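Local coordinates for Di-haem cytochrome c peroxidase family protein (PDB 6V59) that probably acts as a diheme cytochrome c-type peroxidase, passing electrons between two covalently bound hemes to reduce peroxide, at residues I327-N332 with V394-T399; V375-S380 with V463-T468; T389-V394 with D449-L454. The protein carries 1 engineered substitution. All coordinates share one frame; numbering follows the deposited sequence.

Overall arrangement
All three contacts gather round one heme c, the group whose iron is bound by His305. Along the chain the segments run 327-332, 375-380, 389-394, 394-399, 449-454 and 463-468, so contact 3 is nested inside the loop closed by contact 2, while contact 1 alternates with both. Contacts 1 and 3 share helix 390-399 and Val394, with centres about 13 Å apart. Contacts 2 and 3, about 11 Å apart between centres, touch directly where Val375 and Ala376 meet Leu390. Contacts 1 and 2 do not touch, and their centres lie about 19 Å apart. Helix 390-399 carries contacts 1 and 3 and meets contact 2 through Leu390; all three help wall one heme pocket, contacts 1 and 2 each reaching a different propionate.

Contact 1 of 3, residues I327-N332 with V394-T399; sequences IAVPRN and VAFMNT. Engineered in segment 394-399: Met397 (natural residue Tyr). With HEC (heme c), chain D.
The ring of Phe396 pushes its CZ end into the bend of segment 327-332, which wraps it from Ile327 to Pro330. With CG anti to the backbone N (chi1 172°), the ring leaves helix 390-399 and heads for the loop. Its edge faces backbone oxygen: Ile327 O lies in the ring plane, 3.6 Å from Phe396 CZ, and Ala328 O sits close to that plane. Both oxygens have polar partners too, Arg400 and the Tyr408 hydroxyl respectively. Pro330 CD comes in obliquely, 3.6 Å from Phe396 CE1, and the Val329 side chain crosses that of Phe396 at about a right angle, its CG1 against CE2. The contact forms part of the distal wall of a cytochrome c heme pocket, and Met397, an engineered residue where nature has tyrosine, occupies the position that supplies the second axial ligand of this iron. Here Met397 SD stands 4.1 Å from the heme FE, too far for a coordination bond. Bends at chi2 and chi3 (-55° and -47°) fold the methionine over the porphyrin, where CE rests 3.6 Å from heme C1C. Ile327 CD1 packs against that sulfur roughly at right angles to the iron direction, 3.7 Å from Met397 SD, and also touches the propionate carbon CBD. Packing slackens at the partly exposed Ala328, whose methyl does not touch the helical segment.

Contact 2 of 3, residues V375-S380 with V463-T468; sequences VAIKES and VGLMPT. With HEC (heme c), chain D.
Ile377 and Met466 meet where two short 3-10 turns are brought together: 375-377, beside a heme propionate, and 463-465, which Met466 directly follows, in the C-terminal tail after helix 444-455. The backbones come close, Ile377 CA being 5.3 Å from Met466 CA. Because Ile377 places CG1 between its backbone N and carbonyl carbon (chi1 68°), the CG2 branch is left beside the N, and this methyl does the touching. Ile377 CG2 lies 3.8 Å from Met466 CG and also meets Leu465 CB, the two side chains crossing it at a slant. In Met466, chi1 (-66°) and the extended chi2 carry SD to Ala376 CB at 3.7 Å; the bend at chi3 then turns only CE. Next along, the ring carbon Pro467 CD rests on Ala376 O at 3.8 Å, a plain van der Waals approach. Arg455 of helix 444-455 packs against Ala376, Met466 and Pro467, so the tail is held against that helix as well as the turn. Just past the turn, Lys378 points to the heme instead. Its chain bends twice near the end (chi3 64°), and its NZ gives a weak hydrogen bond of 3.2 Å to the propionate oxygen O1A.

Contact 3 of 3, residues T389-V394 with D449-L454; sequences TLRDAV and DLVAFL. With HEC (heme c), chain D.
Val451 lays its CG2 methyl over the backbone of Arg391, 3.9 Å from Arg391 CA, at the point where the two helices approach most closely. This is a helix-helix contact of a cytochrome c fold: helix 444-455, the C-terminal helix, which also packs on helix 284-293 through Phe293, crosses the helix leading to the axial position. The axes of the short segments pass 9.8 Å apart, with their directions 122° from one another. Between these two segments the contacts are apolar. Val394 meets Leu454 tip to tip, CG2 to CD1 at 3.9 Å, while its other branch, CG1, lies against Leu450 CD1. Chi1 of 176° swings Leu390 across to the other helix and chi2 of 57° turns its CD1 toward the heme, 4.0 Å from Leu454 CD1. That same Leu390 CD1 touches the heme methyl CMA at 3.6 Å, and Leu450 CD1 comes to 4.0 Å from heme CBB, so leucines from both helices touch substituents on the heme's periphery. Arg391 contributes mainly the root of its chain to the packing; the chain runs extended to NE, and the guanidinium forms salt bridges with Asp448 and Asp444, joining the two helices beyond the apolar contacts. At the start of helix 390-399, Thr389 is the N-cap, with OG1 accepting a hydrogen bond of 3.1 Å from Asp392 N.

Contact 1 of 3, residues I327-N332 with V394-T399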
# COMPACT_ATOMS: atom_id res chain seq x y z
N ILE A 327 4.80 -13.55 -0.12
CA ILE A 327 6.22 -13.69 0.18
C ILE A 327 6.47 -14.13 1.63
O ILE A 327 7.62 -14.44 1.97
CB ILE A 327 7.00 -12.41 -0.15
CG1 ILE A 327 6.63 -11.26 0.79
CG2 ILE A 327 6.78 -12.00 -1.62
CD1 ILE A 327 7.49 -10.03 0.58
N ALA A 328 5.43 -14.15 2.48
CA ALA A 328 5.47 -14.79 3.80
C ALA A 328 6.42 -14.10 4.77
O ALA A 328 7.26 -14.75 5.39
CB ALA A 328 5.83 -16.28 3.67
N VAL A 329 6.26 -12.79 4.94
CA VAL A 329 7.16 -12.09 5.86
C VAL A 329 6.92 -12.60 7.28
O VAL A 329 5.84 -13.14 7.59
CB VAL A 329 7.02 -10.56 5.78
CG1 VAL A 329 7.22 -10.07 4.35
CG2 VAL A 329 5.69 -10.09 6.36
N PRO A 330 7.90 -12.46 8.17
CA PRO A 330 7.76 -13.06 9.50
C PRO A 330 6.61 -12.46 10.30
O PRO A 330 6.27 -11.28 10.16
CB PRO A 330 9.11 -12.75 10.17
CG PRO A 330 10.06 -12.54 9.02
CD PRO A 330 9.23 -11.86 7.96
N ARG A 331 6.04 -13.29 11.17
CA ARG A 331 4.96 -12.87 12.04
C ARG A 331 5.41 -11.76 12.97
O ARG A 331 6.52 -11.80 13.52
CB ARG A 331 4.47 -14.07 12.85
CG ARG A 331 3.24 -13.83 13.74
CD ARG A 331 2.82 -15.15 14.32
NE ARG A 331 1.64 -15.13 15.18
CZ ARG A 331 0.39 -15.25 14.73
NH1 ARG A 331 0.15 -15.34 13.43
NH2 ARG A 331 -0.62 -15.28 15.59
N ASN A 332 4.53 -10.78 13.17
CA ASN A 332 4.75 -9.72 14.15
C ASN A 332 3.86 -10.04 15.35
O ASN A 332 2.67 -9.72 15.35
CB ASN A 332 4.42 -8.35 13.57
CG ASN A 332 4.71 -7.22 14.54
OD1 ASN A 332 5.02 -7.47 15.72
ND2 ASN A 332 4.62 -5.99 14.07
N VAL A 394 14.87 -5.65 2.37
CA VAL A 394 15.60 -6.08 1.17
C VAL A 394 16.35 -7.38 1.45
O VAL A 394 16.34 -8.31 0.63
CB VAL A 394 16.55 -4.97 0.70
CG1 VAL A 394 17.30 -5.41 -0.53
CG2 VAL A 394 15.79 -3.68 0.45
N ALA A 395 17.03 -7.46 2.60
CA ALA A 395 17.75 -8.67 2.96
C ALA A 395 16.81 -9.87 3.05
O ALA A 395 17.19 -10.99 2.70
CB ALA A 395 18.47 -8.48 4.29
N PHE A 396 15.59 -9.65 3.53
CA PHE A 396 14.61 -10.73 3.60
C PHE A 396 14.28 -11.27 2.21
O PHE A 396 14.20 -12.48 2.02
CB PHE A 396 13.34 -10.24 4.30
CG PHE A 396 12.22 -11.23 4.25
CD1 PHE A 396 12.13 -12.25 5.19
CD2 PHE A 396 11.27 -11.16 3.25
CE1 PHE A 396 11.11 -13.17 5.14
CE2 PHE A 396 10.23 -12.09 3.19
CZ PHE A 396 10.15 -13.09 4.13
N MET A 397 14.09 -10.39 1.23
CA MET A 397 13.82 -10.88 -0.12
C MET A 397 14.94 -11.82 -0.57
O MET A 397 14.69 -12.83 -1.24
CB MET A 397 13.69 -9.71 -1.10
CG MET A 397 12.64 -8.66 -0.75
SD MET A 397 10.96 -9.28 -0.49
CE MET A 397 10.76 -10.35 -1.91
N ASN A 398 16.18 -11.50 -0.20
CA ASN A 398 17.35 -12.23 -0.69
C ASN A 398 17.56 -13.56 0.02
O ASN A 398 17.99 -14.53 -0.62
CB ASN A 398 18.59 -11.35 -0.52
CG ASN A 398 19.84 -11.96 -1.15
OD1 ASN A 398 19.79 -12.51 -2.25
ND2 ASN A 398 20.96 -11.85 -0.45
N THR A 399 17.28 -13.65 1.32
CA THR A 399 17.65 -14.86 2.06
C THR A 399 16.50 -15.50 2.83
O THR A 399 16.75 -16.40 3.65
CB THR A 399 18.81 -14.56 3.03
OG1 THR A 399 18.41 -13.63 4.05
CG2 THR A 399 20.00 -14.01 2.25
FE HEC D . 8.96 -6.60 -2.82
CHA HEC D . 7.10 -5.66 -0.12
CHB HEC D . 11.52 -4.58 -1.75
CHC HEC D . 11.14 -8.17 -4.98
CHD HEC D . 6.44 -8.64 -3.91
NA HEC D . 9.25 -5.37 -1.23
C1A HEC D . 8.28 -5.00 -0.32
C2A HEC D . 8.87 -4.03 0.59
C3A HEC D . 10.08 -3.74 0.13
C4A HEC D . 10.34 -4.55 -1.04
CMA HEC D . 11.07 -2.69 0.67
CAA HEC D . 8.10 -3.32 1.72
CBA HEC D . 7.59 -1.96 1.26
CGA HEC D . 6.69 -1.30 2.29
O1A HEC D . 6.02 -0.30 1.92
O2A HEC D . 6.45 -1.87 3.38
NB HEC D . 10.96 -6.43 -3.26
C1B HEC D . 11.80 -5.45 -2.78
C2B HEC D . 13.08 -5.59 -3.44
C3B HEC D . 12.99 -6.61 -4.30
C4B HEC D . 11.63 -7.10 -4.27
CMB HEC D . 14.25 -4.60 -3.28
CAB HEC D . 14.11 -7.12 -5.25
CBB HEC D . 15.29 -7.63 -4.40
NC HEC D . 8.82 -8.10 -4.19
C1C HEC D . 9.83 -8.61 -4.98
C2C HEC D . 9.22 -9.47 -5.97
C3C HEC D . 7.92 -9.59 -5.69
C4C HEC D . 7.63 -8.69 -4.59
CMC HEC D . 10.01 -10.21 -7.06
CAC HEC D . 6.82 -10.26 -6.55
CBC HEC D . 7.01 -11.79 -6.54
ND HEC D . 7.08 -7.09 -2.13
C1D HEC D . 6.23 -8.02 -2.71
C2D HEC D . 4.98 -8.06 -1.97
C3D HEC D . 5.22 -7.16 -0.76
C4D HEC D . 6.54 -6.61 -0.94
CMD HEC D . 3.76 -8.96 -2.20
CAD HEC D . 4.28 -6.96 0.44
CBD HEC D . 4.56 -8.04 1.47
CGD HEC D . 3.96 -7.70 2.80
O1D HEC D . 3.93 -8.59 3.70
O2D HEC D . 3.46 -6.55 2.95

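Contact 2 of 3, residues V375-S380 with V463-T468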
# COMPACT_ATOMS: atom_id res chain seq x y z
N VAL A 375 9.83 4.84 0.09
CA VAL A 375 9.96 3.74 1.04
C VAL A 375 11.00 4.05 2.11
O VAL A 375 10.84 3.65 3.28
CB VAL A 375 10.28 2.43 0.29
CG1 VAL A 375 11.66 2.50 -0.36
CG2 VAL A 375 10.19 1.22 1.25
N ALA A 376 12.06 4.78 1.76
CA ALA A 376 13.19 4.96 2.67
C ALA A 376 12.92 5.93 3.81
O ALA A 376 13.81 6.10 4.66
CB ALA A 376 14.43 5.43 1.90
N ILE A 377 11.76 6.57 3.88
CA ILE A 377 11.42 7.42 5.02
C ILE A 377 10.42 6.77 5.95
O ILE A 377 10.05 7.37 6.97
CB ILE A 377 10.92 8.81 4.60
CG1 ILE A 377 9.56 8.71 3.90
CG2 ILE A 377 11.96 9.49 3.70
CD1 ILE A 377 9.03 10.06 3.47
N LYS A 378 9.96 5.56 5.64
CA LYS A 378 9.03 4.86 6.52
C LYS A 378 9.74 4.39 7.79
O LYS A 378 10.95 4.10 7.79
CB LYS A 378 8.41 3.66 5.81
CG LYS A 378 7.55 4.02 4.60
CD LYS A 378 7.35 2.82 3.67
CE LYS A 378 6.58 1.69 4.31
NZ LYS A 378 5.11 1.81 4.09
N GLU A 379 8.98 4.28 8.87
CA GLU A 379 9.50 3.81 10.14
C GLU A 379 9.40 2.31 10.32
O GLU A 379 10.09 1.75 11.18
CB GLU A 379 8.78 4.51 11.29
CG GLU A 379 9.05 6.00 11.29
CD GLU A 379 8.72 6.63 12.61
OE1 GLU A 379 7.52 6.85 12.86
OE2 GLU A 379 9.68 6.86 13.39
N SER A 380 8.56 1.63 9.53
CA SER A 380 8.46 0.18 9.57
C SER A 380 7.96 -0.27 8.22
O SER A 380 7.44 0.54 7.43
CB SER A 380 7.53 -0.30 10.69
OG SER A 380 6.20 0.10 10.46
N VAL A 463 13.78 14.14 1.87
CA VAL A 463 15.05 13.44 1.82
C VAL A 463 15.77 13.47 3.16
O VAL A 463 16.51 12.54 3.50
CB VAL A 463 15.94 14.00 0.70
CG1 VAL A 463 15.37 13.65 -0.65
CG2 VAL A 463 16.10 15.50 0.83
N GLY A 464 15.56 14.53 3.95
CA GLY A 464 16.25 14.65 5.22
C GLY A 464 15.84 13.63 6.27
O GLY A 464 16.53 13.51 7.29
N LEU A 465 14.74 12.91 6.04
CA LEU A 465 14.33 11.86 6.96
C LEU A 465 15.06 10.55 6.71
O LEU A 465 14.97 9.64 7.53
CB LEU A 465 12.82 11.62 6.85
CG LEU A 465 11.90 12.78 7.19
CD1 LEU A 465 10.45 12.42 6.95
CD2 LEU A 465 12.07 13.20 8.64
N MET A 466 15.77 10.41 5.58
CA MET A 466 16.40 9.14 5.31
C MET A 466 17.66 8.97 6.16
O MET A 466 18.37 9.94 6.43
CB MET A 466 16.79 9.03 3.85
CG MET A 466 15.62 9.01 2.90
SD MET A 466 16.15 8.62 1.21
CE MET A 466 17.09 10.08 0.77
N PRO A 467 17.97 7.74 6.55
CA PRO A 467 19.26 7.47 7.21
C PRO A 467 20.39 7.47 6.19
O PRO A 467 20.18 7.51 4.98
CB PRO A 467 19.06 6.09 7.82
CG PRO A 467 18.08 5.42 6.88
CD PRO A 467 17.15 6.51 6.42
N THR A 468 21.62 7.39 6.71
CA THR A 468 22.82 7.25 5.88
C THR A 468 23.42 5.85 5.94
O THR A 468 23.77 5.29 4.90
CB THR A 468 23.87 8.28 6.31
OG1 THR A 468 23.32 9.60 6.22
CG2 THR A 468 25.09 8.20 5.41
FE HEC D . 8.96 -6.60 -2.82
CHA HEC D . 7.10 -5.66 -0.12
CHB HEC D . 11.52 -4.58 -1.75
CHC HEC D . 11.14 -8.17 -4.98
CHD HEC D . 6.44 -8.64 -3.91
NA HEC D . 9.25 -5.37 -1.23
C1A HEC D . 8.28 -5.00 -0.32
C2A HEC D . 8.87 -4.03 0.59
C3A HEC D . 10.08 -3.74 0.13
C4A HEC D . 10.34 -4.55 -1.04
CMA HEC D . 11.07 -2.69 0.67
CAA HEC D . 8.10 -3.32 1.72
CBA HEC D . 7.59 -1.96 1.26
CGA HEC D . 6.69 -1.30 2.29
O1A HEC D . 6.02 -0.30 1.92
O2A HEC D . 6.45 -1.87 3.38
NB HEC D . 10.96 -6.43 -3.26
C1B HEC D . 11.80 -5.45 -2.78
C2B HEC D . 13.08 -5.59 -3.44
C3B HEC D . 12.99 -6.61 -4.30
C4B HEC D . 11.63 -7.10 -4.27
CMB HEC D . 14.25 -4.60 -3.28
CAB HEC D . 14.11 -7.12 -5.25
CBB HEC D . 15.29 -7.63 -4.40
NC HEC D . 8.82 -8.10 -4.19
C1C HEC D . 9.83 -8.61 -4.98
C2C HEC D . 9.22 -9.47 -5.97
C3C HEC D . 7.92 -9.59 -5.69
C4C HEC D . 7.63 -8.69 -4.59
CMC HEC D . 10.01 -10.21 -7.06
CAC HEC D . 6.82 -10.26 -6.55
CBC HEC D . 7.01 -11.79 -6.54
ND HEC D . 7.08 -7.09 -2.13
C1D HEC D . 6.23 -8.02 -2.71
C2D HEC D . 4.98 -8.06 -1.97
C3D HEC D . 5.22 -7.16 -0.76
C4D HEC D . 6.54 -6.61 -0.94
CMD HEC D . 3.76 -8.96 -2.20
CAD HEC D . 4.28 -6.96 0.44
CBD HEC D . 4.56 -8.04 1.47
CGD HEC D . 3.96 -7.70 2.80
O1D HEC D . 3.93 -8.59 3.70
O2D HEC D . 3.46 -6.55 2.95

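Contact 3 of 3, residues T389-V394 with D449-L454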
# COMPACT_ATOMS: atom_id res chain seq x y z
N THR A 389 13.84 -1.61 9.62
CA THR A 389 14.82 -1.00 8.73
C THR A 389 14.54 -1.44 7.31
O THR A 389 14.14 -2.59 7.07
CB THR A 389 16.28 -1.38 9.06
OG1 THR A 389 16.52 -2.74 8.69
CG2 THR A 389 16.57 -1.18 10.54
N LEU A 390 14.76 -0.53 6.36
CA LEU A 390 14.60 -0.85 4.95
C LEU A 390 15.54 -1.97 4.53
O LEU A 390 15.17 -2.84 3.73
CB LEU A 390 14.83 0.40 4.10
CG LEU A 390 14.79 0.20 2.59
CD1 LEU A 390 13.46 -0.39 2.15
CD2 LEU A 390 15.04 1.51 1.87
N ARG A 391 16.77 -1.97 5.05
CA ARG A 391 17.71 -3.00 4.65
C ARG A 391 17.22 -4.39 5.04
O ARG A 391 17.43 -5.36 4.31
CB ARG A 391 19.09 -2.75 5.25
CG ARG A 391 20.15 -3.65 4.65
CD ARG A 391 21.51 -3.54 5.33
NE ARG A 391 22.49 -4.26 4.53
CZ ARG A 391 22.60 -5.59 4.51
NH1 ARG A 391 23.51 -6.14 3.72
NH2 ARG A 391 21.83 -6.35 5.26
N ASP A 392 16.57 -4.52 6.20
CA ASP A 392 16.05 -5.83 6.59
C ASP A 392 15.00 -6.32 5.60
O ASP A 392 14.93 -7.51 5.29
CB ASP A 392 15.48 -5.77 8.01
CG ASP A 392 16.53 -6.09 9.07
OD1 ASP A 392 17.65 -6.51 8.72
OD2 ASP A 392 16.22 -5.91 10.27
N ALA A 393 14.16 -5.42 5.09
CA ALA A 393 13.17 -5.83 4.10
C ALA A 393 13.84 -6.35 2.83
O ALA A 393 13.42 -7.36 2.27
CB ALA A 393 12.24 -4.66 3.76
N VAL A 394 14.87 -5.65 2.37
CA VAL A 394 15.60 -6.08 1.17
C VAL A 394 16.35 -7.38 1.45
O VAL A 394 16.34 -8.31 0.63
CB VAL A 394 16.55 -4.97 0.70
CG1 VAL A 394 17.30 -5.41 -0.53
CG2 VAL A 394 15.79 -3.68 0.45
N ASP A 449 23.60 -1.83 -2.13
CA ASP A 449 23.41 -1.05 -3.35
C ASP A 449 21.93 -0.90 -3.68
O ASP A 449 21.49 0.16 -4.15
CB ASP A 449 24.15 -1.70 -4.51
CG ASP A 449 25.67 -1.68 -4.33
OD1 ASP A 449 26.16 -0.99 -3.40
OD2 ASP A 449 26.36 -2.37 -5.12
N LEU A 450 21.15 -1.96 -3.47
CA LEU A 450 19.70 -1.85 -3.65
C LEU A 450 19.11 -0.79 -2.72
O LEU A 450 18.28 0.02 -3.15
CB LEU A 450 19.03 -3.20 -3.41
CG LEU A 450 19.08 -4.17 -4.58
CD1 LEU A 450 18.68 -5.55 -4.14
CD2 LEU A 450 18.18 -3.68 -5.71
N VAL A 451 19.52 -0.78 -1.45
CA VAL A 451 19.04 0.24 -0.53
C VAL A 451 19.40 1.63 -1.05
O VAL A 451 18.58 2.56 -1.03
CB VAL A 451 19.60 0.00 0.88
CG1 VAL A 451 19.31 1.19 1.79
CG2 VAL A 451 19.01 -1.28 1.45
N ALA A 452 20.65 1.81 -1.50
CA ALA A 452 21.04 3.10 -2.06
C ALA A 452 20.12 3.51 -3.20
O ALA A 452 19.70 4.67 -3.30
CB ALA A 452 22.50 3.05 -2.55
N PHE A 453 19.78 2.57 -4.08
CA PHE A 453 18.87 2.89 -5.17
C PHE A 453 17.48 3.26 -4.65
O PHE A 453 16.87 4.23 -5.13
CB PHE A 453 18.77 1.72 -6.15
CG PHE A 453 17.64 1.88 -7.14
CD1 PHE A 453 17.67 2.91 -8.06
CD2 PHE A 453 16.55 1.03 -7.11
CE1 PHE A 453 16.63 3.09 -8.95
CE2 PHE A 453 15.51 1.20 -8.00
CZ PHE A 453 15.55 2.24 -8.92
N LEU A 454 16.95 2.51 -3.68
CA LEU A 454 15.61 2.81 -3.19
C LEU A 454 15.55 4.20 -2.58
O LEU A 454 14.49 4.84 -2.61
CB LEU A 454 15.15 1.76 -2.19
CG LEU A 454 14.93 0.36 -2.78
CD1 LEU A 454 14.58 -0.64 -1.68
CD2 LEU A 454 13.85 0.38 -3.86
FE HEC D . 8.96 -6.60 -2.82
CHA HEC D . 7.10 -5.66 -0.12
CHB HEC D . 11.52 -4.58 -1.75
CHC HEC D . 11.14 -8.17 -4.98
CHD HEC D . 6.44 -8.64 -3.91
NA HEC D . 9.25 -5.37 -1.23
C1A HEC D . 8.28 -5.00 -0.32
C2A HEC D . 8.87 -4.03 0.59
C3A HEC D . 10.08 -3.74 0.13
C4A HEC D . 10.34 -4.55 -1.04
CMA HEC D . 11.07 -2.69 0.67
CAA HEC D . 8.10 -3.32 1.72
CBA HEC D . 7.59 -1.96 1.26
CGA HEC D . 6.69 -1.30 2.29
O1A HEC D . 6.02 -0.30 1.92
O2A HEC D . 6.45 -1.87 3.38
NB HEC D . 10.96 -6.43 -3.26
C1B HEC D . 11.80 -5.45 -2.78
C2B HEC D . 13.08 -5.59 -3.44
C3B HEC D . 12.99 -6.61 -4.30
C4B HEC D . 11.63 -7.10 -4.27
CMB HEC D . 14.25 -4.60 -3.28
CAB HEC D . 14.11 -7.12 -5.25
CBB HEC D . 15.29 -7.63 -4.40
NC HEC D . 8.82 -8.10 -4.19
C1C HEC D . 9.83 -8.61 -4.98
C2C HEC D . 9.22 -9.47 -5.97
C3C HEC D . 7.92 -9.59 -5.69
C4C HEC D . 7.63 -8.69 -4.59
CMC HEC D . 10.01 -10.21 -7.06
CAC HEC D . 6.82 -10.26 -6.55
CBC HEC D . 7.01 -11.79 -6.54
ND HEC D . 7.08 -7.09 -2.13
C1D HEC D . 6.23 -8.02 -2.71
C2D HEC D . 4.98 -8.06 -1.97
C3D HEC D . 5.22 -7.16 -0.76
C4D HEC D . 6.54 -6.61 -0.94
CMD HEC D . 3.76 -8.96 -2.20
CAD HEC D . 4.28 -6.96 0.44
CBD HEC D . 4.56 -8.04 1.47
CGD HEC D . 3.96 -7.70 2.80
O1D HEC D . 3.93 -8.59 3.70
O2D HEC D . 3.46 -6.55 2.95